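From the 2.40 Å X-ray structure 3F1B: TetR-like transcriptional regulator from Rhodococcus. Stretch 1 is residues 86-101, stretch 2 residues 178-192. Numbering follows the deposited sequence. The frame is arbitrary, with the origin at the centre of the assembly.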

ATOM      1  N   SER A  86      -6.019  16.734 -23.972  1.00 42.72           N
ATOM      2  CA  SER A  86      -6.948  17.212 -22.971  1.00 43.20           C
ATOM      3  C   SER A  86      -6.617  16.524 -21.626  1.00 43.97           C
ATOM      4  O   SER A  86      -6.153  15.365 -21.615  1.00 44.09           O
ATOM      5  N   PRO A  87      -6.804  17.244 -20.491  1.00 44.67           N
ATOM      6  CA  PRO A  87      -6.688  16.633 -19.159  1.00 44.70           C
ATOM      7  C   PRO A  87      -7.264  15.223 -19.173  1.00 45.59           C
ATOM      8  O   PRO A  87      -6.586  14.268 -18.763  1.00 45.74           O
ATOM      9  N   ARG A  88      -8.485  15.093 -19.704  1.00 45.50           N
ATOM     10  CA  ARG A  88      -9.205  13.826 -19.732  1.00 45.57           C
ATOM     11  C   ARG A  88      -8.380  12.720 -20.416  1.00 44.31           C
ATOM     12  O   ARG A  88      -8.369  11.553 -19.975  1.00 44.69           O
ATOM     13  N   GLU A  89      -7.704  13.087 -21.510  1.00 41.98           N
ATOM     14  CA  GLU A  89      -7.040  12.112 -22.348  1.00 39.84           C
ATOM     15  C   GLU A  89      -5.689  11.772 -21.729  1.00 38.98           C
ATOM     16  O   GLU A  89      -5.209  10.646 -21.857  1.00 37.79           O
ATOM     17  N   GLN A  90      -5.108  12.730 -21.019  1.00 38.41           N
ATOM     18  CA  GLN A  90      -3.892  12.448 -20.254  1.00 39.26           C
ATOM     19  C   GLN A  90      -4.140  11.444 -19.151  1.00 39.03           C
ATOM     20  O   GLN A  90      -3.449  10.441 -19.062  1.00 38.27           O
ATOM     21  N   LEU A  91      -5.172  11.704 -18.360  1.00 40.15           N
ATOM     22  CA  LEU A  91      -5.678  10.775 -17.330  1.00 41.66           C
ATOM     23  C   LEU A  91      -6.037   9.402 -17.903  1.00 41.56           C
ATOM     24  O   LEU A  91      -5.510   8.376 -17.456  1.00 41.40           O
ATOM     25  N   ARG A  92      -6.910   9.369 -18.905  1.00 41.53           N
ATOM     26  CA  ARG A  92      -7.177   8.101 -19.573  1.00 42.01           C
ATOM     27  C   ARG A  92      -5.886   7.383 -20.081  1.00 41.80           C
ATOM     28  O   ARG A  92      -5.731   6.153 -19.883  1.00 41.96           O
ATOM     29  N   ARG A  93      -4.939   8.122 -20.670  1.00 40.79           N
ATOM     30  CA  ARG A  93      -3.753   7.435 -21.213  1.00 40.46           C
ATOM     31  C   ARG A  93      -2.818   6.935 -20.135  1.00 42.10           C
ATOM     32  O   ARG A  93      -2.145   5.903 -20.317  1.00 42.74           O
ATOM     33  N   ALA A  94      -2.802   7.644 -19.002  1.00 41.66           N
ATOM     34  CA  ALA A  94      -1.985   7.277 -17.877  1.00 41.73           C
ATOM     35  C   ALA A  94      -2.573   6.058 -17.194  1.00 42.35           C
ATOM     36  O   ALA A  94      -1.845   5.150 -16.801  1.00 41.54           O
ATOM     37  N   LEU A  95      -3.887   6.046 -17.070  1.00 42.61           N
ATOM     38  CA  LEU A  95      -4.564   4.952 -16.422  1.00 43.05           C
ATOM     39  C   LEU A  95      -4.334   3.724 -17.254  1.00 44.35           C
ATOM     40  O   LEU A  95      -4.015   2.648 -16.742  1.00 45.08           O
ATOM     41  N   GLU A  96      -4.489   3.874 -18.558  1.00 45.78           N
ATOM     42  CA  GLU A  96      -4.330   2.718 -19.411  1.00 47.19           C
ATOM     43  C   GLU A  96      -2.905   2.222 -19.502  1.00 47.03           C
ATOM     44  O   GLU A  96      -2.684   1.012 -19.469  1.00 48.13           O
ATOM     45  N   GLY A  97      -1.934   3.128 -19.580  1.00 46.52           N
ATOM     46  CA  GLY A  97      -0.524   2.729 -19.563  1.00 45.90           C
ATOM     47  C   GLY A  97      -0.102   2.032 -18.259  1.00 46.84           C
ATOM     48  O   GLY A  97       0.435   0.911 -18.286  1.00 47.41           O
ATOM     49  N   PHE A  98      -0.382   2.684 -17.124  1.00 45.48           N
ATOM     50  CA  PHE A  98      -0.227   2.094 -15.787  1.00 44.97           C
ATOM     51  C   PHE A  98      -0.851   0.719 -15.686  1.00 44.38           C
ATOM     52  O   PHE A  98      -0.191  -0.237 -15.231  1.00 44.25           O
ATOM     53  N   LEU A  99      -2.129   0.623 -16.036  1.00 43.49           N
ATOM     54  CA  LEU A  99      -2.818  -0.634 -15.871  1.00 44.04           C
ATOM     55  C   LEU A  99      -2.366  -1.741 -16.846  1.00 44.95           C
ATOM     56  O   LEU A  99      -2.333  -2.928 -16.462  1.00 45.15           O
ATOM     57  N   GLY A 100      -2.012  -1.360 -18.078  1.00 45.72           N
ATOM     58  CA  GLY A 100      -1.454  -2.308 -19.078  1.00 46.48           C
ATOM     59  C   GLY A 100      -0.087  -2.827 -18.637  1.00 47.26           C
ATOM     60  O   GLY A 100       0.232  -4.023 -18.798  1.00 48.16           O
ATOM     61  N   PHE A 101       0.712  -1.952 -18.027  1.00 46.88           N
ATOM     62  CA  PHE A 101       2.016  -2.360 -17.497  1.00 46.86           C
ATOM     63  C   PHE A 101       1.921  -3.394 -16.330  1.00 46.58           C
ATOM     64  O   PHE A 101       2.698  -4.353 -16.227  1.00 47.37           O
ATOM     65  N   GLU A 178     -10.028  -6.992 -15.912  1.00 45.17           N
ATOM     66  CA  GLU A 178      -9.501  -6.533 -17.210  1.00 45.26           C
ATOM     67  C   GLU A 178      -9.073  -5.074 -17.176  1.00 45.07           C
ATOM     68  O   GLU A 178      -9.673  -4.256 -16.455  1.00 46.04           O
ATOM     69  N   VAL A 179      -8.038  -4.748 -17.945  1.00 43.86           N
ATOM     70  CA  VAL A 179      -7.504  -3.385 -17.983  1.00 43.39           C
ATOM     71  C   VAL A 179      -8.563  -2.295 -18.224  1.00 43.98           C
ATOM     72  O   VAL A 179      -8.633  -1.302 -17.482  1.00 43.66           O
ATOM     73  N   ASP A 180      -9.401  -2.540 -19.226  1.00 44.04           N
ATOM     74  CA  ASP A 180     -10.517  -1.694 -19.634  1.00 44.69           C
ATOM     75  C   ASP A 180     -11.573  -1.484 -18.568  1.00 44.23           C
ATOM     76  O   ASP A 180     -11.987  -0.347 -18.336  1.00 44.07           O
ATOM     77  N   ALA A 181     -12.031  -2.581 -17.965  1.00 43.64           N
ATOM     78  CA  ALA A 181     -12.953  -2.543 -16.840  1.00 43.39           C
ATOM     79  C   ALA A 181     -12.333  -1.669 -15.726  1.00 43.21           C
ATOM     80  O   ALA A 181     -12.964  -0.744 -15.193  1.00 43.55           O
ATOM     81  N   ALA A 182     -11.058  -1.916 -15.445  1.00 42.80           N
ATOM     82  CA  ALA A 182     -10.364  -1.198 -14.392  1.00 41.58           C
ATOM     83  C   ALA A 182     -10.217   0.268 -14.776  1.00 41.91           C
ATOM     84  O   ALA A 182     -10.550   1.120 -13.988  1.00 41.78           O
ATOM     85  N   ALA A 183      -9.769   0.571 -16.002  1.00 41.96           N
ATOM     86  CA  ALA A 183      -9.541   1.974 -16.394  1.00 42.01           C
ATOM     87  C   ALA A 183     -10.846   2.712 -16.424  1.00 42.29           C
ATOM     88  O   ALA A 183     -10.899   3.887 -16.125  1.00 42.70           O
ATOM     89  N   ASP A 184     -11.904   2.004 -16.780  1.00 42.75           N
ATOM     90  CA  ASP A 184     -13.250   2.575 -16.803  1.00 43.28           C
ATOM     91  C   ASP A 184     -13.713   3.077 -15.441  1.00 43.43           C
ATOM     92  O   ASP A 184     -14.190   4.209 -15.317  1.00 41.15           O
ATOM     93  N   LEU A 185     -13.555   2.210 -14.432  1.00 44.42           N
ATOM     94  CA  LEU A 185     -13.955   2.527 -13.082  1.00 46.13           C
ATOM     95  C   LEU A 185     -13.166   3.707 -12.532  1.00 46.94           C
ATOM     96  O   LEU A 185     -13.719   4.591 -11.866  1.00 47.49           O
ATOM     97  N   LEU A 186     -11.872   3.714 -12.802  1.00 47.02           N
ATOM     98  CA  LEU A 186     -11.027   4.783 -12.326  1.00 48.29           C
ATOM     99  C   LEU A 186     -11.298   6.106 -13.029  1.00 49.43           C
ATOM    100  O   LEU A 186     -11.145   7.162 -12.412  1.00 49.51           O
ATOM    101  N   GLU A 187     -11.681   6.073 -14.309  1.00 50.27           N
ATOM    102  CA  GLU A 187     -11.962   7.330 -14.981  1.00 52.88           C
ATOM    103  C   GLU A 187     -13.179   7.982 -14.341  1.00 53.87           C
ATOM    104  O   GLU A 187     -13.200   9.199 -14.138  1.00 53.97           O
ATOM    105  N   SER A 188     -14.207   7.192 -14.047  1.00 54.77           N
ATOM    106  CA  SER A 188     -15.435   7.829 -13.561  1.00 56.61           C
ATOM    107  C   SER A 188     -15.394   8.156 -12.051  1.00 57.05           C
ATOM    108  O   SER A 188     -15.977   9.127 -11.601  1.00 57.04           O
ATOM    109  N   LEU A 189     -14.690   7.351 -11.279  1.00 57.84           N
ATOM    110  CA  LEU A 189     -14.380   7.738  -9.919  1.00 59.44           C
ATOM    111  C   LEU A 189     -13.756   9.138  -9.910  1.00 60.39           C
ATOM    112  O   LEU A 189     -14.038   9.944  -9.037  1.00 61.03           O
ATOM    113  N   ALA A 190     -12.921   9.427 -10.905  1.00 61.53           N
ATOM    114  CA  ALA A 190     -12.160  10.662 -10.963  1.00 61.68           C
ATOM    115  C   ALA A 190     -13.041  11.830 -11.394  1.00 62.34           C
ATOM    116  O   ALA A 190     -12.960  12.911 -10.811  1.00 61.42           O
ATOM    117  N   TRP A 191     -13.863  11.625 -12.425  1.00 63.12           N
ATOM    118  CA  TRP A 191     -14.729  12.722 -12.929  1.00 64.15           C
ATOM    119  C   TRP A 191     -16.095  12.828 -12.207  1.00 64.93           C
ATOM    120  O   TRP A 191     -16.754  13.873 -12.271  1.00 65.31           O
ATOM    121  N   ARG A 192     -16.477  11.765 -11.494  1.00 66.01           N
ATOM    122  CA  ARG A 192     -17.728  11.711 -10.725  1.00 67.26           C
ATOM    123  C   ARG A 192     -17.619  11.725  -9.168  1.00 68.31           C
ATOM    124  O   ARG A 192     -18.543  12.164  -8.510  1.00 68.53           O
TER

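Packing of helix 87-101 against helix 179-192, two segments of one chain that run roughly antiparallel (142°) with axes 9.4 Å apart at their closest and bury 662 Å² between them. The backbones come closest where the CA atoms of Leu95 and Ala183 lie 5.8 Å apart, as do those of Leu99 and Val179. Leu99 (chi1 m, chi2 t) is the main bump, a knob set in the hollow formed by Val179, Ala182, Ala183 and Leu186. Its CD1 lies 3.6 Å from Ala182 CB, 4.0 Å from Ala183 CB and 4.1 Å from Leu186 CD2, while its CB meets Val179 CG1 at 4.0 Å. Val179 (chi1 t) answers by placing CG2 3.5 Å from Leu99 O and 4.1 Å from Gly100 N, so it rests against the backbone of the first helix. One turn back, Leu95 (m, t) sets CD1 3.9 Å from both Leu186 CB and Glu187 CG. The methyl of Ala183 also receives the flank of Glu96, whose CG approaches Ala183 CB to 3.7 Å. Leu91 (chi1 t, chi2 -122°) reaches Ala190 CB with CD1 at 3.9 Å and Trp191 CE2 with the same atom at 4.1 Å. Trp191 (chi1 m, chi2 117°), the residue most covered here, lays its ring beneath Arg88: Arg88 CZ stands 4.8 Å from the centroid of the six-membered ring, over its face, a cation-pi contact. Pro87 CB touches the ring at Trp191 CH2, 4.4 Å away. No hydrogen bond crosses the interface. Glu96 OE2 and Glu187 OE1 even lie 3.7 Å apart, like charges close together. Arg92 bends its end away from the second helix, and its NH2 forms a salt bridge with Glu89 OE1 at 2.7 Å; the same oxygen accepts a hydrogen bond from Arg93 NE, also 2.7 Å.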

ATOM      1  CB  SER A  86      -8.370  16.897 -23.418  1.00 42.90           C
ATOM      2  OG  SER A  86      -8.461  15.533 -23.762  1.00 41.24           O
ATOM      3  CB  PRO A  87      -7.562  17.539 -18.285  1.00 44.61           C
ATOM      4  CG  PRO A  87      -7.740  18.852 -19.114  1.00 44.43           C
ATOM      5  CD  PRO A  87      -6.955  18.706 -20.382  1.00 44.35           C
ATOM      6  CB  ARG A  88     -10.460  14.030 -20.539  1.00 46.02           C
ATOM      7  CG  ARG A  88     -11.691  13.704 -19.841  1.00 51.30           C
ATOM      8  CD  ARG A  88     -12.723  14.815 -20.179  1.00 60.17           C
ATOM      9  NE  ARG A  88     -12.582  16.020 -19.334  1.00 66.14           N
ATOM     10  CZ  ARG A  88     -11.686  17.005 -19.512  1.00 69.50           C
ATOM     11  NH1 ARG A  88     -10.804  16.974 -20.511  1.00 69.09           N
ATOM     12  NH2 ARG A  88     -11.671  18.043 -18.679  1.00 71.20           N
ATOM     13  CB  GLU A  89      -6.910  12.628 -23.770  1.00 39.53           C
ATOM     14  CG  GLU A  89      -6.168  11.693 -24.695  1.00 39.47           C
ATOM     15  CD  GLU A  89      -6.849  10.345 -24.881  1.00 41.26           C
ATOM     16  OE1 GLU A  89      -6.132   9.401 -25.289  1.00 43.66           O
ATOM     17  OE2 GLU A  89      -8.078  10.214 -24.647  1.00 39.54           O
ATOM     18  CB  GLN A  90      -3.344  13.708 -19.671  1.00 39.63           C
ATOM     19  CG  GLN A  90      -2.846  14.637 -20.712  1.00 43.28           C
ATOM     20  CD  GLN A  90      -2.279  15.888 -20.110  1.00 50.21           C
ATOM     21  OE1 GLN A  90      -1.237  16.396 -20.561  1.00 52.21           O
ATOM     22  NE2 GLN A  90      -2.954  16.407 -19.078  1.00 51.22           N
ATOM     23  CB  LEU A  91      -6.898  11.384 -16.620  1.00 41.50           C
ATOM     24  CG  LEU A  91      -7.271  10.924 -15.189  1.00 44.82           C
ATOM     25  CD1 LEU A  91      -8.699  10.346 -15.074  1.00 46.78           C
ATOM     26  CD2 LEU A  91      -6.278   9.996 -14.561  1.00 42.08           C
ATOM     27  CB  ARG A  92      -8.221   8.275 -20.663  1.00 42.13           C
ATOM     28  CG  ARG A  92      -8.471   7.039 -21.527  1.00 44.21           C
ATOM     29  CD  ARG A  92      -9.582   7.431 -22.528  1.00 50.73           C
ATOM     30  NE  ARG A  92      -9.385   7.309 -24.001  1.00 55.82           N
ATOM     31  CZ  ARG A  92      -8.238   7.186 -24.687  1.00 59.02           C
ATOM     32  NH1 ARG A  92      -8.269   7.099 -26.014  1.00 59.83           N
ATOM     33  NH2 ARG A  92      -7.059   7.150 -24.081  1.00 63.19           N
ATOM     34  CB  ARG A  93      -2.993   8.307 -22.179  1.00 40.52           C
ATOM     35  CG  ARG A  93      -3.761   8.586 -23.416  1.00 37.86           C
ATOM     36  CD  ARG A  93      -2.833   9.231 -24.404  1.00 40.36           C
ATOM     37  NE  ARG A  93      -3.511   9.391 -25.681  1.00 38.62           N
ATOM     38  CZ  ARG A  93      -2.968   9.902 -26.767  1.00 36.06           C
ATOM     39  NH1 ARG A  93      -1.720  10.317 -26.738  1.00 37.10           N
ATOM     40  NH2 ARG A  93      -3.701   9.995 -27.869  1.00 33.51           N
ATOM     41  CB  ALA A  94      -1.865   8.440 -16.885  1.00 40.92           C
ATOM     42  CB  LEU A  95      -6.065   5.244 -16.324  1.00 42.67           C
ATOM     43  CG  LEU A  95      -6.329   6.156 -15.172  1.00 41.90           C
ATOM     44  CD1 LEU A  95      -7.788   6.495 -15.181  1.00 42.06           C
ATOM     45  CD2 LEU A  95      -5.933   5.390 -13.907  1.00 42.58           C
ATOM     46  CB  GLU A  96      -4.985   2.958 -20.746  1.00 47.93           C
ATOM     47  CG  GLU A  96      -6.509   2.948 -20.490  1.00 51.98           C
ATOM     48  CD  GLU A  96      -7.361   3.501 -21.617  1.00 57.73           C
ATOM     49  OE1 GLU A  96      -6.820   3.627 -22.745  1.00 60.93           O
ATOM     50  OE2 GLU A  96      -8.574   3.795 -21.373  1.00 59.51           O
ATOM     51  CB  PHE A  98      -0.872   3.027 -14.748  1.00 44.82           C
ATOM     52  CG  PHE A  98      -1.083   2.423 -13.409  1.00 45.36           C
ATOM     53  CD1 PHE A  98      -0.079   1.704 -12.777  1.00 46.89           C
ATOM     54  CD2 PHE A  98      -2.255   2.662 -12.729  1.00 45.87           C
ATOM     55  CE1 PHE A  98      -0.272   1.187 -11.541  1.00 48.25           C
ATOM     56  CE2 PHE A  98      -2.457   2.159 -11.481  1.00 43.23           C
ATOM     57  CZ  PHE A  98      -1.478   1.431 -10.876  1.00 47.53           C
ATOM     58  CB  LEU A  99      -4.316  -0.442 -15.923  1.00 43.48           C
ATOM     59  CG  LEU A  99      -4.916   0.222 -14.691  1.00 43.40           C
ATOM     60  CD1 LEU A  99      -6.364   0.498 -15.062  1.00 41.99           C
ATOM     61  CD2 LEU A  99      -4.785  -0.649 -13.384  1.00 37.59           C
ATOM     62  CB  PHE A 101       2.766  -1.135 -17.021  1.00 46.62           C
ATOM     63  CG  PHE A 101       3.952  -1.457 -16.141  1.00 47.90           C
ATOM     64  CD1 PHE A 101       5.199  -1.727 -16.705  1.00 47.44           C
ATOM     65  CD2 PHE A 101       3.826  -1.494 -14.751  1.00 44.79           C
ATOM     66  CE1 PHE A 101       6.286  -2.019 -15.891  1.00 44.25           C
ATOM     67  CE2 PHE A 101       4.945  -1.800 -13.942  1.00 44.16           C
ATOM     68  CZ  PHE A 101       6.154  -2.059 -14.531  1.00 40.31           C
ATOM     69  CB  GLU A 178     -10.538  -6.705 -18.291  1.00 45.56           C
ATOM     70  CG  GLU A 178     -10.392  -7.945 -19.088  1.00 47.18           C
ATOM     71  CD  GLU A 178     -11.664  -8.276 -19.823  1.00 50.57           C
ATOM     72  OE1 GLU A 178     -12.513  -7.382 -19.977  1.00 53.59           O
ATOM     73  OE2 GLU A 178     -11.835  -9.431 -20.244  1.00 52.38           O
ATOM     74  CB  VAL A 179      -6.350  -3.275 -18.974  1.00 43.35           C
ATOM     75  CG1 VAL A 179      -6.041  -1.791 -19.311  1.00 43.09           C
ATOM     76  CG2 VAL A 179      -5.132  -3.971 -18.377  1.00 40.91           C
ATOM     77  CB  ASP A 180     -11.202  -2.311 -20.874  1.00 45.26           C
ATOM     78  CG  ASP A 180     -10.221  -2.609 -21.981  1.00 48.36           C
ATOM     79  OD1 ASP A 180      -9.298  -1.776 -22.166  1.00 51.54           O
ATOM     80  OD2 ASP A 180     -10.350  -3.665 -22.663  1.00 53.83           O
ATOM     81  CB  ALA A 181     -13.196  -3.959 -16.345  1.00 42.76           C
ATOM     82  CB  ALA A 182      -9.029  -1.818 -14.153  1.00 41.23           C
ATOM     83  CB  ALA A 183      -8.871   2.074 -17.746  1.00 42.18           C
ATOM     84  CB  ASP A 184     -14.234   1.530 -17.328  1.00 42.55           C
ATOM     85  CG  ASP A 184     -14.358   1.567 -18.841  1.00 45.32           C
ATOM     86  OD1 ASP A 184     -13.794   2.502 -19.455  1.00 46.48           O
ATOM     87  OD2 ASP A 184     -15.033   0.676 -19.435  1.00 49.50           O
ATOM     88  CB  LEU A 185     -13.721   1.322 -12.177  1.00 47.29           C
ATOM     89  CG  LEU A 185     -13.957   1.678 -10.703  1.00 48.41           C
ATOM     90  CD1 LEU A 185     -15.371   2.249 -10.540  1.00 48.36           C
ATOM     91  CD2 LEU A 185     -13.742   0.483  -9.800  1.00 49.91           C
ATOM     92  CB  LEU A 186      -9.569   4.379 -12.497  1.00 47.29           C
ATOM     93  CG  LEU A 186      -8.812   3.685 -11.334  1.00 48.56           C
ATOM     94  CD1 LEU A 186      -9.560   3.396 -10.010  1.00 44.51           C
ATOM     95  CD2 LEU A 186      -7.975   2.487 -11.816  1.00 48.85           C
ATOM     96  CB  GLU A 187     -12.242   7.170 -16.482  1.00 52.36           C
ATOM     97  CG  GLU A 187     -11.061   6.775 -17.330  1.00 54.60           C
ATOM     98  CD  GLU A 187     -11.486   6.403 -18.738  1.00 57.11           C
ATOM     99  OE1 GLU A 187     -11.135   5.274 -19.205  1.00 58.59           O
ATOM    100  OE2 GLU A 187     -12.186   7.243 -19.370  1.00 56.88           O
ATOM    101  CB  SER A 188     -16.670   7.020 -13.946  1.00 56.37           C
ATOM    102  OG  SER A 188     -16.719   5.812 -13.217  1.00 57.49           O
ATOM    103  CB  LEU A 189     -13.414   6.723  -9.352  1.00 59.21           C
ATOM    104  CG  LEU A 189     -12.820   6.837  -7.962  1.00 60.48           C
ATOM    105  CD1 LEU A 189     -12.253   5.477  -7.632  1.00 61.70           C
ATOM    106  CD2 LEU A 189     -11.743   7.925  -7.827  1.00 61.44           C
ATOM    107  CB  ALA A 190     -11.000  10.520 -11.907  1.00 61.51           C
ATOM    108  CB  TRP A 191     -14.877  12.687 -14.462  1.00 63.54           C
ATOM    109  CG  TRP A 191     -13.550  12.673 -15.201  1.00 63.30           C
ATOM    110  CD1 TRP A 191     -13.074  11.672 -16.013  1.00 61.79           C
ATOM    111  CD2 TRP A 191     -12.525  13.694 -15.185  1.00 63.36           C
ATOM    112  NE1 TRP A 191     -11.829  12.007 -16.501  1.00 62.59           N
ATOM    113  CE2 TRP A 191     -11.465  13.238 -16.007  1.00 63.46           C
ATOM    114  CE3 TRP A 191     -12.400  14.945 -14.559  1.00 63.68           C
ATOM    115  CZ2 TRP A 191     -10.291  13.996 -16.221  1.00 64.12           C
ATOM    116  CZ3 TRP A 191     -11.229  15.698 -14.777  1.00 64.07           C
ATOM    117  CH2 TRP A 191     -10.194  15.219 -15.601  1.00 63.78           C
ATOM    118  CB  ARG A 192     -18.643  10.579 -11.241  1.00 67.05           C
ATOM    119  CG  ARG A 192     -19.130  10.738 -12.699  1.00 66.86           C
ATOM    120  CD  ARG A 192     -19.764  12.140 -13.010  1.00 68.31           C
ATOM    121  NE  ARG A 192     -21.175  12.294 -12.600  1.00 68.74           N
ATOM    122  CZ  ARG A 192     -22.233  12.102 -13.396  1.00 68.97           C
ATOM    123  NH1 ARG A 192     -22.059  11.738 -14.656  1.00 69.59           N
ATOM    124  NH2 ARG A 192     -23.471  12.273 -12.935  1.00 68.12           N
TER